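3-dehydroquinate dehydratase (Clostridium difficile, PDB 4H3D) catalyses the cis-dehydration of 3-dehydroquinate to 3-dehydroshikimate through an imine intermediate, the third step of the chorismate pathway to aromatic amino acids. Local coordinates at residues E126-V131 with Q166-D171. Sequence-based numbering, arbitrary orientation.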
ATOM      1  N   GLU B 126      -2.662   2.513  37.360  0.60 28.03           N
ATOM      2  CA  GLU B 126      -1.722   2.893  38.419  0.60 29.64           C
ATOM      3  C   GLU B 126      -0.327   3.104  37.846  0.60 28.14           C
ATOM      4  O   GLU B 126       0.292   4.140  38.069  0.60 27.25           O
ATOM      5  CB  GLU B 126      -1.693   1.853  39.553  0.60 31.26           C
ATOM      6  CG  GLU B 126      -0.813   2.252  40.742  0.60 36.06           C
ATOM      7  CD  GLU B 126      -0.984   1.343  41.956  0.60 41.40           C
ATOM      8  OE1 GLU B 126      -1.456   0.198  41.804  0.60 47.73           O
ATOM      9  OE2 GLU B 126      -0.641   1.783  43.069  0.60 46.94           O
ATOM     10  N   VAL B 127       0.153   2.119  37.098  1.00 26.21           N
ATOM     11  CA  VAL B 127       1.479   2.187  36.495  1.00 24.83           C
ATOM     12  C   VAL B 127       1.535   3.316  35.467  1.00 23.32           C
ATOM     13  O   VAL B 127       2.434   4.168  35.510  1.00 24.67           O
ATOM     14  CB  VAL B 127       1.852   0.861  35.800  1.00 24.01           C
ATOM     15  CG1 VAL B 127       3.027   1.053  34.851  1.00 20.20           C
ATOM     16  CG2 VAL B 127       2.126  -0.204  36.843  1.00 26.62           C
ATOM     17  N   ILE B 128       0.558   3.329  34.572  1.00 23.15           N
ATOM     18  CA  ILE B 128       0.472   4.340  33.512  1.00 24.27           C
ATOM     19  C   ILE B 128       0.425   5.759  34.061  1.00 25.13           C
ATOM     20  O   ILE B 128       1.167   6.617  33.602  1.00 23.44           O
ATOM     21  CB  ILE B 128      -0.733   4.114  32.618  1.00 22.73           C
ATOM     22  CG1 ILE B 128      -0.571   2.806  31.824  1.00 25.53           C
ATOM     23  CG2 ILE B 128      -0.882   5.265  31.644  1.00 24.73           C
ATOM     24  CD1 ILE B 128      -1.845   2.340  31.172  1.00 28.27           C
ATOM     25  N   ASP B 129      -0.439   6.004  35.039  1.00 27.12           N
ATOM     26  CA  ASP B 129      -0.527   7.347  35.639  1.00 29.53           C
ATOM     27  C   ASP B 129       0.817   7.794  36.181  1.00 28.80           C
ATOM     28  O   ASP B 129       1.247   8.937  35.943  1.00 29.39           O
ATOM     29  CB  ASP B 129      -1.587   7.414  36.751  1.00 30.30           C
ATOM     30  CG  ASP B 129      -3.016   7.533  36.205  1.00 37.06           C
ATOM     31  OD1 ASP B 129      -3.192   7.673  34.977  1.00 37.20           O
ATOM     32  OD2 ASP B 129      -3.965   7.489  37.019  1.00 42.45           O
ATOM     33  N   GLU B 130       1.499   6.900  36.871  1.00 27.65           N
ATOM     34  CA  GLU B 130       2.792   7.248  37.448  1.00 30.09           C
ATOM     35  C   GLU B 130       3.846   7.541  36.380  1.00 27.66           C
ATOM     36  O   GLU B 130       4.531   8.574  36.443  1.00 28.34           O
ATOM     37  CB  GLU B 130       3.296   6.162  38.411  1.00 30.96           C
ATOM     38  CG  GLU B 130       4.578   6.581  39.141  1.00 37.14           C
ATOM     39  CD  GLU B 130       5.068   5.578  40.176  1.00 44.89           C
ATOM     40  OE1 GLU B 130       4.382   4.571  40.445  1.00 45.43           O
ATOM     41  OE2 GLU B 130       6.157   5.820  40.739  1.00 50.65           O
ATOM     42  N   VAL B 131       3.964   6.654  35.397  1.00 25.37           N
ATOM     43  CA  VAL B 131       4.975   6.813  34.361  1.00 24.31           C
ATOM     44  C   VAL B 131       4.658   7.975  33.411  1.00 23.51           C
ATOM     45  O   VAL B 131       5.559   8.721  33.029  1.00 23.10           O
ATOM     46  CB  VAL B 131       5.188   5.521  33.562  1.00 24.56           C
ATOM     47  CG1 VAL B 131       6.280   5.719  32.533  1.00 24.87           C
ATOM     48  CG2 VAL B 131       5.544   4.373  34.520  1.00 25.81           C
ATOM     49  N   GLN B 166      -5.892   8.150  24.733  1.00 24.42           N
ATOM     50  CA  GLN B 166      -5.955   9.622  24.808  1.00 25.64           C
ATOM     51  C   GLN B 166      -6.339  10.068  26.213  1.00 26.33           C
ATOM     52  O   GLN B 166      -5.732  11.000  26.773  1.00 27.51           O
ATOM     53  CB  GLN B 166      -6.954  10.200  23.808  1.00 25.61           C
ATOM     54  CG  GLN B 166      -6.507  10.133  22.381  1.00 27.90           C
ATOM     55  CD  GLN B 166      -7.406  10.949  21.451  1.00 29.29           C
ATOM     56  OE1 GLN B 166      -6.951  11.472  20.444  1.00 30.60           O
ATOM     57  NE2 GLN B 166      -8.687  11.066  21.806  1.00 26.36           N
ATOM     58  N   GLU B 167      -7.345   9.410  26.792  1.00 27.30           N
ATOM     59  CA  GLU B 167      -7.812   9.760  28.136  1.00 29.07           C
ATOM     60  C   GLU B 167      -6.709   9.592  29.180  1.00 28.76           C
ATOM     61  O   GLU B 167      -6.659  10.342  30.155  1.00 27.94           O
ATOM     62  CB  GLU B 167      -9.049   8.930  28.526  1.00 30.08           C
ATOM     63  CG  GLU B 167     -10.289   9.226  27.687  1.00 34.33           C
ATOM     64  CD  GLU B 167     -11.427   8.222  27.922  1.00 42.81           C
ATOM     65  OE1 GLU B 167     -11.294   7.343  28.821  1.00 39.08           O
ATOM     66  OE2 GLU B 167     -12.448   8.304  27.194  1.00 45.82           O
ATOM     67  N   LEU B 168      -5.828   8.622  28.967  1.00 27.04           N
ATOM     68  CA  LEU B 168      -4.716   8.368  29.878  1.00 27.74           C
ATOM     69  C   LEU B 168      -3.523   9.319  29.648  1.00 28.09           C
ATOM     70  O   LEU B 168      -2.520   9.246  30.335  1.00 28.41           O
ATOM     71  CB  LEU B 168      -4.277   6.911  29.788  1.00 27.79           C
ATOM     72  CG  LEU B 168      -5.233   5.918  30.452  1.00 29.47           C
ATOM     73  CD1 LEU B 168      -4.899   4.469  30.049  1.00 30.01           C
ATOM     74  CD2 LEU B 168      -5.236   6.078  31.981  1.00 30.67           C
ATOM     75  N   GLY B 169      -3.652  10.219  28.693  1.00 27.12           N
ATOM     76  CA  GLY B 169      -2.602  11.197  28.433  1.00 25.52           C
ATOM     77  C   GLY B 169      -1.531  10.783  27.445  1.00 24.42           C
ATOM     78  O   GLY B 169      -0.475  11.415  27.390  1.00 23.76           O
ATOM     79  N   ALA B 170      -1.762   9.731  26.657  1.00 22.81           N
ATOM     80  CA  ALA B 170      -0.760   9.377  25.639  1.00 22.28           C
ATOM     81  C   ALA B 170      -0.618  10.541  24.667  1.00 24.05           C
ATOM     82  O   ALA B 170      -1.607  11.122  24.252  1.00 23.79           O
ATOM     83  CB  ALA B 170      -1.175   8.137  24.864  1.00 22.04           C
ATOM     84  N   ASP B 171       0.610  10.894  24.322  1.00 21.96           N
ATOM     85  CA  ASP B 171       0.821  11.863  23.277  1.00 22.78           C
ATOM     86  C   ASP B 171       0.546  11.164  21.941  1.00 22.43           C
ATOM     87  O   ASP B 171       0.093  11.799  20.987  1.00 21.40           O
ATOM     88  CB  ASP B 171       2.261  12.378  23.317  1.00 22.71           C
ATOM     89  CG  ASP B 171       2.566  13.133  24.595  1.00 27.77           C
ATOM     90  OD1 ASP B 171       2.178  14.311  24.691  1.00 25.36           O
ATOM     91  OD2 ASP B 171       3.215  12.553  25.493  1.00 26.38           O
TER
HETATM   92  O   HOH W   1      -1.969   9.175  32.986  1.00 43.79           O
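The CA atoms of D129 and L168, 7.2 Å apart, are the nearest pair between the early turns of helix 125-137 and the turn that follows helix 155-167. The gap is bridged by side chains and one water. L168 reaches across it with both branches: its CD1 meets I128 CD1 at 3.9 Å, methyl against methyl, while its CD2 lies 4.0 Å from D129 OD1, and its side chain crosses each of the other two at about a right angle. With CG of L168 anti to its carbonyl carbon (chi1 -74°), the two methyls are carried toward the neighbouring helix. In this type I dehydroquinase, a TIM barrel, the two helices follow consecutive strands of the barrel, 116-120 and 141-148, and I128 and L168 both rest on I144 of the latter strand. A Schellman motif ends helix 155-167: G169 has a positive phi of 89°, and the bond from its N to Q166 O, 2.9 Å long, is one of the two that close the motif. A water donates to L168 O at 2.7 Å and to D129 OD1 at 2.8 Å, linking the two segments, which share no direct hydrogen bond.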